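Local structure of transcriptional regulatory protein (Chlamydia trachomatis, 3Q7R) at residues V55-L60 with L79-D84; L49-V54 with E72-L77; P12-L17 with R38-Q43. The protein probably acts as a global activator of transcription, an atypical OmpR/PhoB-type response regulator that binds a DNA element in its own promoter. All blocks are in the same frame, centred on the assembly; numbering follows the deposited sequence.

Contact 1. Residues V55-L60 with L79-D84; sequences VCEYSL and LLDFFD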
loop_
_atom_site.group_PDB
_atom_site.type_symbol
_atom_site.label_atom_id
_atom_site.label_comp_id
_atom_site.label_asym_id
_atom_site.label_seq_id
_atom_site.Cartn_x
_atom_site.Cartn_y
_atom_site.Cartn_z
ATOM N N VAL A 55 4.437 -11.130 -2.994
ATOM C CA VAL A 55 3.499 -10.225 -3.709
ATOM C C VAL A 55 2.494 -11.185 -4.303
ATOM O O VAL A 55 2.875 -12.045 -5.084
ATOM C CB VAL A 55 4.227 -9.459 -4.808
ATOM C CG1 VAL A 55 3.213 -8.603 -5.572
ATOM C CG2 VAL A 55 5.274 -8.529 -4.190
ATOM N N CYS A 56 1.222 -11.129 -3.856
ATOM C CA CYS A 56 0.279 -12.178 -4.276
ATOM C C CYS A 56 -0.925 -11.617 -5.003
ATOM O O CYS A 56 -1.545 -10.695 -4.498
ATOM C CB CYS A 56 -0.239 -12.873 -3.003
ATOM S SG CYS A 56 -1.217 -14.370 -3.338
ATOM N N GLU A 57 -1.264 -12.187 -6.156
ATOM C CA GLU A 57 -2.504 -11.817 -6.786
ATOM C C GLU A 57 -3.699 -12.077 -5.854
ATOM O O GLU A 57 -3.794 -13.144 -5.202
ATOM C CB GLU A 57 -2.719 -12.712 -8.010
ATOM C CG GLU A 57 -1.683 -12.450 -9.086
ATOM C CD GLU A 57 -1.903 -11.148 -9.806
ATOM O OE1 GLU A 57 -2.882 -10.419 -9.542
ATOM O OE2 GLU A 57 -1.038 -10.783 -10.628
ATOM N N TYR A 58 -4.646 -11.138 -5.823
ATOM C CA TYR A 58 -5.832 -11.359 -5.009
ATOM C C TYR A 58 -6.544 -12.665 -5.424
ATOM O O TYR A 58 -7.066 -13.405 -4.582
ATOM C CB TYR A 58 -6.765 -10.164 -5.130
ATOM C CG TYR A 58 -7.999 -10.287 -4.241
ATOM C CD1 TYR A 58 -7.877 -10.092 -2.851
ATOM C CD2 TYR A 58 -9.230 -10.604 -4.780
ATOM C CE1 TYR A 58 -9.010 -10.196 -2.022
ATOM C CE2 TYR A 58 -10.369 -10.724 -3.948
ATOM C CZ TYR A 58 -10.215 -10.478 -2.580
ATOM O OH TYR A 58 -11.354 -10.582 -1.759
ATOM N N SER A 59 -6.597 -12.947 -6.727
ATOM C CA SER A 59 -7.195 -14.199 -7.150
ATOM C C SER A 59 -6.508 -15.458 -6.645
ATOM O O SER A 59 -7.099 -16.559 -6.779
ATOM C CB SER A 59 -7.309 -14.290 -8.672
ATOM O OG SER A 59 -8.198 -13.284 -9.211
ATOM N N LEU A 60 -5.305 -15.332 -6.081
ATOM C CA LEU A 60 -4.561 -16.473 -5.553
ATOM C C LEU A 60 -4.447 -16.378 -4.034
ATOM O O LEU A 60 -3.836 -17.255 -3.400
ATOM C CB LEU A 60 -3.202 -16.597 -6.181
ATOM C CG LEU A 60 -3.258 -16.916 -7.680
ATOM C CD1 LEU A 60 -1.856 -16.780 -8.345
ATOM C CD2 LEU A 60 -3.864 -18.318 -7.839
ATOM N N LEU A 79 -2.060 -7.858 -5.070
ATOM C CA LEU A 79 -2.354 -7.204 -6.345
ATOM C C LEU A 79 -3.807 -7.471 -6.721
ATOM O O LEU A 79 -4.216 -8.629 -6.858
ATOM C CB LEU A 79 -1.469 -7.731 -7.465
ATOM C CG LEU A 79 0.024 -7.724 -7.172
ATOM C CD1 LEU A 79 0.784 -8.170 -8.494
ATOM C CD2 LEU A 79 0.451 -6.310 -6.686
ATOM N N LEU A 80 -4.576 -6.410 -6.884
ATOM C CA LEU A 80 -6.034 -6.536 -7.151
ATOM C C LEU A 80 -6.367 -6.174 -8.594
ATOM O O LEU A 80 -5.869 -5.182 -9.108
ATOM C CB LEU A 80 -6.831 -5.528 -6.298
ATOM C CG LEU A 80 -7.328 -6.094 -5.007
ATOM C CD1 LEU A 80 -7.746 -4.976 -4.057
ATOM C CD2 LEU A 80 -8.583 -6.961 -5.294
ATOM N N ASP A 81 -7.270 -6.917 -9.222
ATOM C CA ASP A 81 -7.700 -6.523 -10.582
ATOM C C ASP A 81 -8.677 -5.349 -10.575
ATOM O O ASP A 81 -8.857 -4.699 -11.629
ATOM C CB ASP A 81 -8.471 -7.665 -11.254
ATOM C CG ASP A 81 -7.598 -8.858 -11.620
ATOM O OD1 ASP A 81 -6.375 -8.728 -11.797
ATOM O OD2 ASP A 81 -8.192 -9.942 -11.904
ATOM N N PHE A 82 -9.352 -5.103 -9.460
ATOM C CA PHE A 82 -10.541 -4.251 -9.470
ATOM C C PHE A 82 -10.663 -3.509 -8.138
ATOM O O PHE A 82 -10.066 -3.908 -7.111
ATOM C CB PHE A 82 -11.824 -5.136 -9.652
ATOM C CG PHE A 82 -11.954 -6.182 -8.553
ATOM C CD1 PHE A 82 -12.563 -5.844 -7.362
ATOM C CD2 PHE A 82 -11.418 -7.487 -8.723
ATOM C CE1 PHE A 82 -12.621 -6.770 -6.298
ATOM C CE2 PHE A 82 -11.434 -8.404 -7.689
ATOM C CZ PHE A 82 -12.060 -8.067 -6.471
ATOM N N PHE A 83 -11.525 -2.498 -8.145
ATOM C CA PHE A 83 -11.960 -1.798 -6.955
ATOM C C PHE A 83 -13.328 -2.298 -6.502
ATOM O O PHE A 83 -14.309 -2.320 -7.308
ATOM C CB PHE A 83 -12.105 -0.302 -7.219
ATOM C CG PHE A 83 -12.722 0.406 -6.061
ATOM C CD1 PHE A 83 -11.979 0.640 -4.925
ATOM C CD2 PHE A 83 -14.043 0.712 -6.056
ATOM C CE1 PHE A 83 -12.546 1.255 -3.842
ATOM C CE2 PHE A 83 -14.604 1.325 -4.974
ATOM C CZ PHE A 83 -13.855 1.543 -3.852
ATOM N N ASP A 84 -13.412 -2.663 -5.213
ATOM C CA ASP A 84 -14.695 -2.940 -4.571
ATOM C C ASP A 84 -14.523 -2.543 -3.142
ATOM O O ASP A 84 -13.492 -2.888 -2.501
ATOM C CB ASP A 84 -15.090 -4.435 -4.657
ATOM C CG ASP A 84 -16.244 -4.758 -3.756
ATOM O OD1 ASP A 84 -17.412 -4.291 -4.061
ATOM O OD2 ASP A 84 -15.992 -5.480 -2.748
#
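At the C-terminal edge of the parallel sheet of a CheY-like receiver domain, E57 and Y58 run off strand 51-57 beside L79 and L80 of strand 75-80. One parallel bridge, E57 with L79, is flanked by two backbone hydrogen bonds: L79 N to C56 O at 2.9 Å and Y58 N to L79 O at 2.7 Å. Beyond them 55-60 curls into a 3-10 turn, while 79-84 moves off toward helix 85-93.

On the face carrying E57 and L79, V55 CG1 packs against L79 CG at 3.7 Å. The E57 chain bends at chi2 (-73°), which turns CD toward the L79 side chain; OE1 ends 3.7 Å from L79 CB, and OE2 lies near L79 CD1. The carboxylate finds its polar partners outside both segments: S19 and H21 bond OE2, and R101 forms a salt bridge with OE1. R101 also pairs with D81, whose OD1 is 4.5 Å from E57 OE1, so one guanidinium should offset the repulsion between two acids.

L80 points to the other face, where the Y58 side chain, just past the strand end, runs alongside it in the same direction. With Y58 CG anti to its backbone N (chi1 -177°), the ring offers a face to L80 CD2, a CH-pi contact 4.0 Å from the ring centroid. The same methyl sits above the F82 ring, offset toward its rim. F82 CZ comes obliquely to Y58 CE2 at 4.0 Å, the planes 83° apart. T87 and L91 of helix 85-93 pack on this cluster.

An acid at the end of the third strand, with a cationic side chain close by, is the layout of the receiver-domain phosphorylation pocket; E57 and R101 probably occupy the places of its usual aspartate and lysine, consistent with an atypical regulator.

Contact 2. Residues L49-V54 with E72-L77; sequences LSADLV and EGSFVL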
loop_
_atom_site.group_PDB
_atom_site.type_symbol
_atom_site.label_atom_id
_atom_site.label_comp_id
_atom_site.label_asym_id
_atom_site.label_seq_id
_atom_site.Cartn_x
_atom_site.Cartn_y
_atom_site.Cartn_z
ATOM N N LEU A 49 11.302 -19.789 3.157
ATOM C CA LEU A 49 12.149 -19.391 4.267
ATOM C C LEU A 49 12.912 -18.122 3.993
ATOM O O LEU A 49 13.144 -17.341 4.916
ATOM C CB LEU A 49 13.173 -20.486 4.605
ATOM C CG LEU A 49 12.521 -21.718 5.189
ATOM C CD1 LEU A 49 13.574 -22.861 5.258
ATOM C CD2 LEU A 49 11.974 -21.406 6.593
ATOM N N SER A 50 13.342 -17.949 2.740
ATOM C CA SER A 50 14.099 -16.776 2.360
ATOM C C SER A 50 13.267 -15.575 2.019
ATOM O O SER A 50 13.814 -14.506 1.874
ATOM C CB SER A 50 15.003 -17.100 1.183
ATOM O OG SER A 50 14.220 -17.534 0.082
ATOM N N ALA A 51 11.947 -15.738 1.872
ATOM C CA ALA A 51 11.149 -14.633 1.338
ATOM C C ALA A 51 10.995 -13.523 2.374
ATOM O O ALA A 51 10.516 -13.732 3.488
ATOM C CB ALA A 51 9.786 -15.141 0.928
ATOM N N ASP A 52 11.432 -12.344 1.990
ATOM C CA ASP A 52 11.161 -11.123 2.757
ATOM C C ASP A 52 9.778 -10.577 2.424
ATOM O O ASP A 52 9.067 -10.055 3.311
ATOM C CB ASP A 52 12.212 -10.073 2.440
ATOM C CG ASP A 52 13.603 -10.542 2.870
ATOM O OD1 ASP A 52 13.783 -10.677 4.090
ATOM O OD2 ASP A 52 14.441 -10.807 2.005
ATOM N N LEU A 53 9.387 -10.678 1.157
ATOM C CA LEU A 53 8.084 -10.124 0.750
ATOM C C LEU A 53 7.458 -11.127 -0.214
ATOM O O LEU A 53 8.131 -11.621 -1.110
ATOM C CB LEU A 53 8.266 -8.800 0.041
ATOM C CG LEU A 53 7.021 -8.224 -0.630
ATOM C CD1 LEU A 53 5.985 -7.844 0.419
ATOM C CD2 LEU A 53 7.466 -6.990 -1.472
ATOM N N VAL A 54 6.189 -11.442 -0.022
ATOM C CA VAL A 54 5.425 -12.187 -1.033
ATOM C C VAL A 54 4.428 -11.235 -1.663
ATOM O O VAL A 54 3.681 -10.578 -0.944
ATOM C CB VAL A 54 4.645 -13.362 -0.402
ATOM C CG1 VAL A 54 3.842 -14.101 -1.495
ATOM C CG2 VAL A 54 5.680 -14.305 0.272
ATOM N N GLU A 72 5.861 -12.565 12.411
ATOM C CA GLU A 72 7.181 -13.180 12.401
ATOM C C GLU A 72 7.512 -13.847 11.051
ATOM O O GLU A 72 8.630 -14.385 10.872
ATOM C CB GLU A 72 7.311 -14.277 13.472
ATOM C CG GLU A 72 7.178 -13.689 14.850
ATOM C CD GLU A 72 8.436 -12.919 15.295
ATOM O OE1 GLU A 72 9.475 -13.008 14.590
ATOM O OE2 GLU A 72 8.396 -12.277 16.376
ATOM N N GLY A 73 6.549 -13.841 10.134
ATOM C CA GLY A 73 6.741 -14.424 8.825
ATOM C C GLY A 73 6.971 -13.336 7.759
ATOM O O GLY A 73 7.262 -12.216 8.091
ATOM N N SER A 74 6.788 -13.715 6.490
ATOM C CA SER A 74 6.963 -12.812 5.353
ATOM C C SER A 74 5.895 -11.716 5.343
ATOM O O SER A 74 4.744 -11.977 5.675
ATOM C CB SER A 74 6.816 -13.584 4.029
ATOM O OG SER A 74 7.683 -14.705 3.918
ATOM N N PHE A 75 6.252 -10.501 4.906
ATOM C CA PHE A 75 5.225 -9.516 4.559
ATOM C C PHE A 75 4.507 -9.973 3.286
ATOM O O PHE A 75 5.063 -10.736 2.489
ATOM C CB PHE A 75 5.887 -8.167 4.273
ATOM C CG PHE A 75 6.636 -7.606 5.440
ATOM C CD1 PHE A 75 5.908 -7.080 6.487
ATOM C CD2 PHE A 75 8.017 -7.591 5.477
ATOM C CE1 PHE A 75 6.568 -6.548 7.602
ATOM C CE2 PHE A 75 8.676 -7.054 6.576
ATOM C CZ PHE A 75 7.929 -6.537 7.635
ATOM N N VAL A 76 3.270 -9.504 3.116
ATOM C CA VAL A 76 2.501 -9.794 1.872
ATOM C C VAL A 76 1.886 -8.534 1.280
ATOM O O VAL A 76 1.215 -7.779 2.004
ATOM C CB VAL A 76 1.388 -10.825 2.139
ATOM C CG1 VAL A 76 0.577 -11.036 0.842
ATOM C CG2 VAL A 76 1.977 -12.208 2.605
ATOM N N LEU A 77 2.145 -8.267 -0.010
ATOM C CA LEU A 77 1.501 -7.156 -0.710
ATOM C C LEU A 77 0.583 -7.791 -1.725
ATOM O O LEU A 77 1.020 -8.709 -2.448
ATOM C CB LEU A 77 2.584 -6.332 -1.452
ATOM C CG LEU A 77 2.099 -5.240 -2.434
ATOM C CD1 LEU A 77 1.456 -4.091 -1.665
ATOM C CD2 LEU A 77 3.307 -4.712 -3.224
#
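The phenyl ring of F75 meets D52 at its edge: D52 O lies near the ring plane, 3.4 Å from CD2, and outside the two segments the ring of H119 meets that of F75 with the planes inclined at about 45°. The pair sits where central strands 51-57 and 75-80 of the receiver-domain sheet begin to run parallel, with L53 opposite F75 and V54 opposite V76.

D52 O also accepts F75 N, a longer bond of 3.3 Å whose donor is tilted 35° from the carbonyl plane. Further along, V54 takes part in two shorter bonds: V54 N gives to F75 O at 2.8 Å, nearly straight, and L77 N gives to V54 O. The chain turns a corner at D52, whose CB points away from 72-77 and whose OD2 accepts the backbone N of H14 in strand 13-18. A51 O lies 3.0 Å from S74 OG, but a bond there is doubtful, since S74 has two conformers and its hydroxyl another acceptor within reach.

On the face with L53 and F75, L53 CG stands anti to its backbone N (chi1 171°), and CD1 lies over the backbone of 75-77, 3.7 Å from F75 O, touching F75 CB at 3.9 Å and, less closely, L77 CB. F115 and L116 of helix 105-118 pack on L53 here. The opposite face is built of valines joined by Q47 and Y45: V54 CG2 touches S74 CB at 4.0 Å, and V54 CB approaches V76 CG2 at 4.2 Å.

Contact 3. Residues P12-L17 with R38-Q43; sequences PKHVLL and RCTIGQ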
loop_
_atom_site.group_PDB
_atom_site.type_symbol
_atom_site.label_atom_id
_atom_site.label_comp_id
_atom_site.label_asym_id
_atom_site.label_seq_id
_atom_site.Cartn_x
_atom_site.Cartn_y
_atom_site.Cartn_z
ATOM N N PRO A 12 20.904 -9.914 -1.335
ATOM C CA PRO A 12 19.667 -9.265 -1.747
ATOM C C PRO A 12 18.464 -9.797 -0.959
ATOM O O PRO A 12 18.492 -10.915 -0.417
ATOM C CB PRO A 12 19.564 -9.623 -3.232
ATOM C CG PRO A 12 20.302 -10.911 -3.352
ATOM C CD PRO A 12 21.423 -10.851 -2.348
ATOM N N LYS A 13 17.450 -8.959 -0.866
ATOM C CA LYS A 13 16.175 -9.363 -0.292
ATOM C C LYS A 13 15.485 -10.254 -1.328
ATOM O O LYS A 13 15.609 -10.026 -2.519
ATOM C CB LYS A 13 15.310 -8.137 -0.044
ATOM C CG LYS A 13 15.904 -7.139 0.948
ATOM C CD LYS A 13 15.879 -7.625 2.376
ATOM C CE LYS A 13 16.238 -6.481 3.377
ATOM N NZ LYS A 13 15.417 -5.227 3.210
ATOM N N HIS A 14 14.746 -11.241 -0.867
ATOM C CA HIS A 14 14.042 -12.154 -1.752
ATOM C C HIS A 14 12.578 -11.801 -1.807
ATOM O O HIS A 14 11.893 -11.697 -0.774
ATOM C CB HIS A 14 14.130 -13.612 -1.235
ATOM C CG HIS A 14 13.373 -14.580 -2.104
ATOM N ND1 HIS A 14 12.887 -15.800 -1.647
ATOM C CD2 HIS A 14 13.010 -14.510 -3.413
ATOM C CE1 HIS A 14 12.246 -16.407 -2.627
ATOM N NE2 HIS A 14 12.315 -15.645 -3.718
ATOM N N VAL A 15 12.106 -11.623 -3.026
ATOM C CA VAL A 15 10.688 -11.338 -3.280
ATOM C C VAL A 15 10.076 -12.508 -4.042
ATOM O O VAL A 15 10.629 -12.912 -5.074
ATOM C CB VAL A 15 10.558 -10.087 -4.152
ATOM C CG1 VAL A 15 9.088 -9.792 -4.393
ATOM C CG2 VAL A 15 11.292 -8.886 -3.458
ATOM N N LEU A 16 8.976 -13.075 -3.534
ATOM C CA LEU A 16 8.284 -14.163 -4.253
ATOM C C LEU A 16 6.993 -13.583 -4.817
ATOM O O LEU A 16 6.194 -13.068 -4.063
ATOM C CB LEU A 16 7.950 -15.307 -3.285
ATOM C CG LEU A 16 6.968 -16.358 -3.880
ATOM C CD1 LEU A 16 7.557 -17.119 -5.056
ATOM C CD2 LEU A 16 6.458 -17.365 -2.769
ATOM N N LEU A 17 6.818 -13.613 -6.146
ATOM C CA LEU A 17 5.588 -13.187 -6.797
ATOM C C LEU A 17 4.736 -14.414 -7.017
ATOM O O LEU A 17 5.185 -15.361 -7.677
ATOM C CB LEU A 17 5.904 -12.542 -8.145
ATOM C CG LEU A 17 4.695 -12.128 -8.979
ATOM C CD1 LEU A 17 3.957 -10.915 -8.329
ATOM C CD2 LEU A 17 5.168 -11.720 -10.410
ATOM N N ARG A 38 16.168 -10.226 -5.268
ATOM C CA ARG A 38 16.137 -11.493 -6.027
ATOM C C ARG A 38 14.669 -11.862 -6.115
ATOM O O ARG A 38 14.014 -11.980 -5.087
ATOM C CB ARG A 38 16.882 -12.568 -5.240
ATOM C CG ARG A 38 16.976 -13.954 -5.830
ATOM C CD ARG A 38 18.000 -14.824 -5.040
ATOM N NE ARG A 38 19.383 -14.289 -5.135
ATOM C CZ ARG A 38 20.490 -14.841 -4.588
ATOM N NH1 ARG A 38 20.402 -15.977 -3.871
ATOM N NH2 ARG A 38 21.701 -14.257 -4.738
ATOM N N CYS A 39 14.168 -12.051 -7.321
ATOM C CA CYS A 39 12.756 -12.341 -7.523
ATOM C C CYS A 39 12.554 -13.748 -8.036
ATOM O O CYS A 39 13.331 -14.233 -8.879
ATOM C CB CYS A 39 12.157 -11.366 -8.540
ATOM S SG CYS A 39 12.340 -9.667 -8.070
ATOM N N THR A 40 11.494 -14.395 -7.561
ATOM C CA THR A 40 11.103 -15.685 -8.107
ATOM C C THR A 40 9.584 -15.673 -8.195
ATOM O O THR A 40 8.954 -14.755 -7.661
ATOM C CB THR A 40 11.552 -16.834 -7.209
ATOM O OG1 THR A 40 10.921 -16.731 -5.920
ATOM C CG2 THR A 40 13.108 -16.812 -7.062
ATOM N N ILE A 41 9.037 -16.672 -8.890
ATOM C CA ILE A 41 7.623 -16.728 -9.198
ATOM C C ILE A 41 7.018 -18.082 -8.839
ATOM O O ILE A 41 7.654 -19.146 -8.969
ATOM C CB ILE A 41 7.374 -16.368 -10.675
ATOM C CG1 ILE A 41 5.873 -16.089 -10.940
ATOM C CG2 ILE A 41 7.940 -17.470 -11.605
ATOM C CD1 ILE A 41 5.542 -15.703 -12.405
ATOM N N GLY A 42 5.769 -18.078 -8.376
ATOM C CA GLY A 42 5.072 -19.321 -8.145
ATOM C C GLY A 42 3.601 -19.101 -8.495
ATOM O O GLY A 42 3.226 -17.939 -8.621
ATOM N N GLN A 43 2.827 -20.165 -8.656
ATOM C CA GLN A 43 1.434 -20.028 -9.064
ATOM C C GLN A 43 0.429 -20.347 -7.993
ATOM O O GLN A 43 -0.743 -20.454 -8.287
ATOM C CB GLN A 43 1.166 -20.882 -10.342
ATOM C CG GLN A 43 1.702 -20.189 -11.581
ATOM C CD GLN A 43 3.193 -20.190 -11.673
ATOM O OE1 GLN A 43 3.836 -21.262 -11.701
ATOM N NE2 GLN A 43 3.772 -18.983 -11.818
#
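H14 NE2 and T40 OG1 share a hydrogen bond of 2.8 Å across the two strands of a beta-alpha-beta unit, strand 13-18, helix 22-31 and strand 37-42, in the receiver-domain sheet; either atom could be the donor. The side chains cross at about a right angle, and T40 OG1 lies in the plane of the imidazole at its edge. T40 turns its hydroxyl between backbone N and carbonyl carbon (chi1 62°), placing OG1 at the H14 ring. S50 OG holds the other ring nitrogen, ND1, so the imidazole is gripped at both nitrogens and its rotation should be fixed.

R38 O serves the same residue and the next. It lies in the ring plane, 3.2 Å from H14 CD2, and accepts V15 N at 2.8 Å. The backbone pattern continues regularly: R38 N binds K13 O, T40 N binds V15 O at 3.0 Å, L17 N binds T40 O, and G42 N closes the series on L17 O at 2.9 Å. In this register H14, L16, R38 and T40 share one face, V15, L17, C39 and I41 the other, and the strands are twisted by 24°.

Packing follows these faces. L16 CD1 approaches T40 OG1 at 3.5 Å and extends toward the backbone around G42. On the other face L17 and I41 both pack on F25 of helix 22-31, the connection that covers this side, while V15 meets I112 and L116 of helix 105-118. I41 CG1 lies 3.4 Å from L17 O. At the N-terminal end of the pair the R38 chain, bent at chi3, brings its guanidinium obliquely to the CG corner of P12, with NE and NH2 each 3.9 Å from P12 CG.

How the contacts relate
From the N terminus, contact 3 closes first, bringing 38-43 back beside 12-17 after the loop that contains helix 22-31. The chain then passes 49-54 and runs straight into 55-60, which opens contacts 2 and 1 on one strand. Their partners, 72-77 and 79-84, follow in the same order along strand 75-80, so these two contacts cross, as parallel strands paired along their length must. Strand 13-18 lies between strands 37-42 and 51-57, and S50 and D52 meet H14 while V55 N probably bonds L16 O. Contact 3 and the crossed pair thus tie four neighbouring strands into one parallel sheet.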